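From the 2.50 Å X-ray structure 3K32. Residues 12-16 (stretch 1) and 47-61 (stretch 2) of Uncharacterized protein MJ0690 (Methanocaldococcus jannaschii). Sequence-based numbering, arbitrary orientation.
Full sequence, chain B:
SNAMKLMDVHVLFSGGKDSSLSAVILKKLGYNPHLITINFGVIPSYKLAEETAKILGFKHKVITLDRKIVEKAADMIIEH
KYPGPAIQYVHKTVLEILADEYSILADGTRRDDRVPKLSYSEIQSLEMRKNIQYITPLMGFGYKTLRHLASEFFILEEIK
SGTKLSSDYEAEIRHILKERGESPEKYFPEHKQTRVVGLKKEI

Stretch 1, residues 12-16: LFSGG
Stretch 2 (47-61) KLAEETAKILGFKHK

Stretch 2 is a helix from Lys47 to Leu56, with phi near -60° throughout; psi is -43° at Lys47 and -16° at Leu56. Its backbone ladder runs from Glu51 N to Lys47 O (3.2 Å) through to Leu56 N to Thr52 O (2.8 Å). The helix closes in a Schellman motif: Gly57 takes phi/psi 72/31, and two hydrogen bonds reach back into the last turn, Gly57 N to Lys54 O (2.9 Å) and Phe58 N to Ala53 O (2.8 Å). The positive phi favours glycine. Beyond the turn the chain becomes extended, with His60 (-133/146) and Lys61 (-144/142) in a strand.

Stretch 1 leaves Leu12 (-53/131) and passes through Phe13 (-145/128) and Ser14 (-108/-19) to Gly15 (97/-9), then to Gly16 (-68/165), the N-cap residue immediately before a helix. Ser14, chi1 p at 76°, points its CB away from stretch 2; its OG accepts a hydrogen bond from Gly16 N at 3.2 Å, almost linear at 172°.

The register is set where Gly15 CA lies 4.0 Å from Ala49 CA. So close an approach leaves no space for a side chain: an ideal CB on Gly15 would clash with Leu48 CD1 at 2.9 Å and Ala49 CA at 3.0 Å, and its backbone angles call for glycine in any case. Ser14 O packs 3.6 Å from Ala49 CB and 3.8 Å from Leu48 CD1, the end of a side chain (chi1 t, -166°) whose CB points sideways.

No direct hydrogen bond joins the stretches, but a water bridges them. It donates to Gly15 O at 2.7 Å and lies 3.0 Å from Thr52 OG1 in a second hydrogen bond. Thr52 is chi1 m at -54°, and its OG1 lies 3.7 Å from Gly15 O, a pair with no direct hydrogen bond.

Phe13 supplies the largest share of stretch 1's buried area. With chi1 t (-178°) and chi2 77°, its buried ring reaches across to the helix. The ring edge meets Ala49 O, 3.4 Å from Phe13 CE2, and Thr52 CG2, 3.9 Å from Phe13 CZ. Apolar contacts add Phe13 CD2 to Ala49 CB (3.9 Å), Phe13 CZ to Leu56 CD2 (3.8 Å) and, more loosely, Phe13 CE2 to Ala53 CB (4.4 Å). Leu56 has chi1 m (-81°) and chi2 34°. From the strand, His60 (chi1 t, -178°) points its CB toward stretch 1, and its ring packs obliquely near that of Phe13. The buried surface totals 300 Å².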

ATOM      1  N   LEU B  12      -9.776  10.991   3.391  1.00 26.87           N
ATOM      2  CA  LEU B  12      -9.376  11.725   4.578  1.00 26.52           C
ATOM      3  C   LEU B  12      -8.052  12.384   4.267  1.00 24.64           C
ATOM      4  O   LEU B  12      -7.139  11.754   3.747  1.00 28.11           O
ATOM      5  CB  LEU B  12      -9.250  10.788   5.772  1.00 27.16           C
ATOM      6  CG  LEU B  12     -10.618  10.407   6.331  1.00 30.94           C
ATOM      7  CD1 LEU B  12     -10.570   9.076   7.056  1.00 24.09           C
ATOM      8  CD2 LEU B  12     -11.108  11.530   7.251  1.00 30.04           C
ATOM      9  N   PHE B  13      -7.953  13.666   4.567  1.00 33.47           N
ATOM     10  CA  PHE B  13      -6.849  14.450   4.050  1.00 31.93           C
ATOM     11  C   PHE B  13      -6.418  15.491   5.082  1.00 37.46           C
ATOM     12  O   PHE B  13      -7.248  16.244   5.604  1.00 28.11           O
ATOM     13  CB  PHE B  13      -7.291  15.090   2.736  1.00 23.02           C
ATOM     14  CG  PHE B  13      -6.229  15.893   2.043  1.00 29.98           C
ATOM     15  CD1 PHE B  13      -5.219  15.265   1.328  1.00 29.61           C
ATOM     16  CD2 PHE B  13      -6.274  17.283   2.060  1.00 25.28           C
ATOM     17  CE1 PHE B  13      -4.253  16.010   0.676  1.00 34.08           C
ATOM     18  CE2 PHE B  13      -5.318  18.029   1.392  1.00 31.10           C
ATOM     19  CZ  PHE B  13      -4.299  17.392   0.707  1.00 30.10           C
ATOM     20  N   SER B  14      -5.119  15.511   5.381  1.00 34.38           N
ATOM     21  CA  SER B  14      -4.575  16.395   6.417  1.00 38.00           C
ATOM     22  C   SER B  14      -3.764  17.523   5.807  1.00 37.93           C
ATOM     23  O   SER B  14      -3.500  18.527   6.465  1.00 38.45           O
ATOM     24  CB  SER B  14      -3.654  15.618   7.348  1.00 38.35           C
ATOM     25  OG  SER B  14      -2.405  15.393   6.698  1.00 47.45           O
ATOM     26  N   GLY B  15      -3.341  17.341   4.560  1.00 27.27           N
ATOM     27  CA  GLY B  15      -2.544  18.343   3.891  1.00 20.60           C
ATOM     28  C   GLY B  15      -1.049  18.075   3.946  1.00 29.13           C
ATOM     29  O   GLY B  15      -0.285  18.767   3.282  1.00 34.90           O
ATOM     30  N   GLY B  16      -0.613  17.092   4.735  1.00 25.57           N
ATOM     31  CA  GLY B  16       0.804  16.717   4.726  1.00 19.66           C
ATOM     32  C   GLY B  16       1.236  16.079   3.398  1.00 24.71           C
ATOM     33  O   GLY B  16       0.398  15.672   2.582  1.00 30.58           O
ATOM     34  N   LYS B  47      -7.526  24.673   7.988  1.00 46.90           N
ATOM     35  CA  LYS B  47      -7.118  25.663   7.001  1.00 49.44           C
ATOM     36  C   LYS B  47      -5.974  25.161   6.089  1.00 40.77           C
ATOM     37  O   LYS B  47      -6.013  25.345   4.874  1.00 36.52           O
ATOM     38  CB  LYS B  47      -6.816  27.008   7.684  1.00 40.54           C
ATOM     39  CG  LYS B  47      -5.400  27.515   7.525  1.00 51.96           C
ATOM     40  CD  LYS B  47      -5.299  28.511   6.379  1.00 63.18           C
ATOM     41  CE  LYS B  47      -6.170  29.744   6.619  1.00 70.78           C
ATOM     42  NZ  LYS B  47      -6.191  30.666   5.445  1.00 68.89           N
ATOM     43  N   LEU B  48      -4.984  24.496   6.670  1.00 36.92           N
ATOM     44  CA  LEU B  48      -3.837  24.006   5.906  1.00 43.15           C
ATOM     45  C   LEU B  48      -4.251  23.041   4.780  1.00 40.86           C
ATOM     46  O   LEU B  48      -3.867  23.199   3.615  1.00 33.05           O
ATOM     47  CB  LEU B  48      -2.835  23.331   6.854  1.00 43.74           C
ATOM     48  CG  LEU B  48      -1.404  23.012   6.383  1.00 52.34           C
ATOM     49  CD1 LEU B  48      -1.209  21.514   6.134  1.00 56.93           C
ATOM     50  CD2 LEU B  48      -1.001  23.832   5.160  1.00 38.87           C
ATOM     51  N   ALA B  49      -5.036  22.037   5.142  1.00 36.12           N
ATOM     52  CA  ALA B  49      -5.487  21.046   4.189  1.00 29.41           C
ATOM     53  C   ALA B  49      -6.200  21.714   3.009  1.00 29.45           C
ATOM     54  O   ALA B  49      -6.064  21.277   1.861  1.00 29.38           O
ATOM     55  CB  ALA B  49      -6.389  20.042   4.875  1.00 22.04           C
ATOM     56  N   GLU B  50      -6.949  22.774   3.300  1.00 29.89           N
ATOM     57  CA  GLU B  50      -7.684  23.523   2.277  1.00 36.32           C
ATOM     58  C   GLU B  50      -6.769  24.103   1.215  1.00 32.38           C
ATOM     59  O   GLU B  50      -6.927  23.826   0.021  1.00 34.03           O
ATOM     60  CB  GLU B  50      -8.502  24.655   2.899  1.00 38.17           C
ATOM     61  CG  GLU B  50      -9.948  24.295   3.154  1.00 51.17           C
ATOM     62  CD  GLU B  50     -10.829  25.518   3.401  1.00 54.75           C
ATOM     63  OE1 GLU B  50     -10.642  26.186   4.445  1.00 54.35           O
ATOM     64  OE2 GLU B  50     -11.716  25.793   2.551  1.00 45.63           O
ATOM     65  N   GLU B  51      -5.823  24.919   1.664  1.00 27.88           N
ATOM     66  CA  GLU B  51      -4.842  25.522   0.779  1.00 37.71           C
ATOM     67  C   GLU B  51      -4.152  24.452  -0.069  1.00 41.18           C
ATOM     68  O   GLU B  51      -3.959  24.631  -1.271  1.00 48.83           O
ATOM     69  CB  GLU B  51      -3.813  26.304   1.599  1.00 43.65           C
ATOM     70  CG  GLU B  51      -4.427  27.363   2.507  1.00 56.33           C
ATOM     71  CD  GLU B  51      -3.410  28.009   3.450  1.00 72.32           C
ATOM     72  OE1 GLU B  51      -2.255  27.529   3.517  1.00 77.59           O
ATOM     73  OE2 GLU B  51      -3.769  29.002   4.124  1.00 72.09           O
ATOM     74  N   THR B  52      -3.798  23.332   0.558  1.00 32.41           N
ATOM     75  CA  THR B  52      -3.087  22.276  -0.144  1.00 32.56           C
ATOM     76  C   THR B  52      -3.904  21.616  -1.246  1.00 32.16           C
ATOM     77  O   THR B  52      -3.362  21.306  -2.309  1.00 29.28           O
ATOM     78  CB  THR B  52      -2.561  21.203   0.798  1.00 27.58           C
ATOM     79  OG1 THR B  52      -1.769  21.817   1.816  1.00 29.69           O
ATOM     80  CG2 THR B  52      -1.705  20.220   0.017  1.00 19.61           C
ATOM     81  N   ALA B  53      -5.197  21.413  -0.996  1.00 23.40           N
ATOM     82  CA  ALA B  53      -6.095  20.861  -2.008  1.00 27.84           C
ATOM     83  C   ALA B  53      -6.187  21.789  -3.211  1.00 24.92           C
ATOM     84  O   ALA B  53      -6.195  21.338  -4.362  1.00 25.69           O
ATOM     85  CB  ALA B  53      -7.495  20.601  -1.421  1.00 28.48           C
ATOM     86  N   LYS B  54      -6.272  23.086  -2.941  1.00 21.06           N
ATOM     87  CA  LYS B  54      -6.253  24.071  -4.011  1.00 32.64           C
ATOM     88  C   LYS B  54      -5.002  23.899  -4.868  1.00 36.77           C
ATOM     89  O   LYS B  54      -5.101  23.785  -6.082  1.00 39.34           O
ATOM     90  CB  LYS B  54      -6.324  25.488  -3.452  1.00 39.96           C
ATOM     91  CG  LYS B  54      -7.720  25.901  -3.014  1.00 45.39           C
ATOM     92  CD  LYS B  54      -8.671  26.091  -4.193  1.00 40.00           C
ATOM     93  CE  LYS B  54      -8.215  27.232  -5.087  1.00 47.72           C
ATOM     94  NZ  LYS B  54      -9.362  27.908  -5.775  1.00 52.88           N
ATOM     95  N   ILE B  55      -3.835  23.855  -4.222  1.00 37.89           N
ATOM     96  CA  ILE B  55      -2.553  23.649  -4.905  1.00 39.18           C
ATOM     97  C   ILE B  55      -2.491  22.339  -5.708  1.00 34.41           C
ATOM     98  O   ILE B  55      -1.989  22.315  -6.829  1.00 30.44           O
ATOM     99  CB  ILE B  55      -1.373  23.708  -3.904  1.00 40.27           C
ATOM    100  CG1 ILE B  55      -1.234  25.115  -3.322  1.00 40.84           C
ATOM    101  CG2 ILE B  55      -0.061  23.298  -4.569  1.00 37.82           C
ATOM    102  CD1 ILE B  55      -0.194  25.211  -2.204  1.00 43.85           C
ATOM    103  N   LEU B  56      -3.003  21.260  -5.127  1.00 32.83           N
ATOM    104  CA  LEU B  56      -3.122  19.982  -5.826  1.00 37.49           C
ATOM    105  C   LEU B  56      -4.223  19.989  -6.894  1.00 32.92           C
ATOM    106  O   LEU B  56      -4.274  19.109  -7.748  1.00 34.69           O
ATOM    107  CB  LEU B  56      -3.410  18.859  -4.827  1.00 32.00           C
ATOM    108  CG  LEU B  56      -2.261  18.248  -4.024  1.00 33.78           C
ATOM    109  CD1 LEU B  56      -1.201  19.255  -3.678  1.00 35.39           C
ATOM    110  CD2 LEU B  56      -2.830  17.612  -2.769  1.00 34.72           C
ATOM    111  N   GLY B  57      -5.108  20.975  -6.838  1.00 27.36           N
ATOM    112  CA  GLY B  57      -6.258  20.997  -7.727  1.00 36.80           C
ATOM    113  C   GLY B  57      -7.346  19.964  -7.433  1.00 36.41           C
ATOM    114  O   GLY B  57      -8.030  19.495  -8.339  1.00 32.17           O
ATOM    115  N   PHE B  58      -7.519  19.601  -6.167  1.00 35.22           N
ATOM    116  CA  PHE B  58      -8.553  18.628  -5.819  1.00 34.27           C
ATOM    117  C   PHE B  58      -9.719  19.266  -5.089  1.00 33.03           C
ATOM    118  O   PHE B  58      -9.541  20.211  -4.322  1.00 44.03           O
ATOM    119  CB  PHE B  58      -7.978  17.494  -4.976  1.00 26.24           C
ATOM    120  CG  PHE B  58      -7.065  16.588  -5.737  1.00 43.67           C
ATOM    121  CD1 PHE B  58      -7.400  16.170  -7.020  1.00 54.55           C
ATOM    122  CD2 PHE B  58      -5.877  16.147  -5.178  1.00 41.70           C
ATOM    123  CE1 PHE B  58      -6.565  15.335  -7.730  1.00 49.79           C
ATOM    124  CE2 PHE B  58      -5.041  15.309  -5.883  1.00 39.34           C
ATOM    125  CZ  PHE B  58      -5.389  14.896  -7.160  1.00 40.74           C
ATOM    126  N   LYS B  59     -10.912  18.741  -5.330  1.00 30.03           N
ATOM    127  CA  LYS B  59     -12.092  19.194  -4.605  1.00 34.22           C
ATOM    128  C   LYS B  59     -11.931  18.945  -3.097  1.00 34.79           C
ATOM    129  O   LYS B  59     -11.476  17.880  -2.676  1.00 31.22           O
ATOM    130  CB  LYS B  59     -13.325  18.470  -5.122  1.00 27.95           C
ATOM    131  CG  LYS B  59     -13.504  18.527  -6.614  1.00 34.21           C
ATOM    132  CD  LYS B  59     -14.524  17.480  -7.048  1.00 52.92           C
ATOM    133  CE  LYS B  59     -14.518  17.257  -8.563  1.00 58.47           C
ATOM    134  NZ  LYS B  59     -13.305  16.534  -9.018  1.00 52.52           N
ATOM    135  N   HIS B  60     -12.306  19.916  -2.275  1.00 34.17           N
ATOM    136  CA  HIS B  60     -12.131  19.739  -0.834  1.00 43.04           C
ATOM    137  C   HIS B  60     -13.369  20.127  -0.047  1.00 39.13           C
ATOM    138  O   HIS B  60     -14.089  21.051  -0.414  1.00 44.56           O
ATOM    139  CB  HIS B  60     -10.908  20.506  -0.320  1.00 38.06           C
ATOM    140  CG  HIS B  60     -10.641  20.323   1.142  1.00 35.95           C
ATOM    141  ND1 HIS B  60      -9.901  19.273   1.639  1.00 41.28           N
ATOM    142  CD2 HIS B  60     -10.984  21.079   2.216  1.00 31.49           C
ATOM    143  CE1 HIS B  60      -9.812  19.378   2.956  1.00 36.14           C
ATOM    144  NE2 HIS B  60     -10.465  20.465   3.328  1.00 25.66           N
ATOM    145  N   LYS B  61     -13.589  19.407   1.045  1.00 30.06           N
ATOM    146  CA  LYS B  61     -14.750  19.586   1.895  1.00 33.20           C
ATOM    147  C   LYS B  61     -14.330  19.366   3.342  1.00 33.31           C
ATOM    148  O   LYS B  61     -13.498  18.504   3.626  1.00 33.92           O
ATOM    149  CB  LYS B  61     -15.821  18.568   1.493  1.00 43.86           C
ATOM    150  CG  LYS B  61     -17.130  18.662   2.255  1.00 47.37           C
ATOM    151  CD  LYS B  61     -18.298  18.386   1.314  1.00 54.99           C
ATOM    152  CE  LYS B  61     -19.170  17.243   1.788  1.00 59.60           C
ATOM    153  NZ  LYS B  61     -18.451  15.945   1.713  1.00 64.28           N
TER
HETATM  154  O   HOH W   1       0.913  21.228   3.078  1.00 35.33           O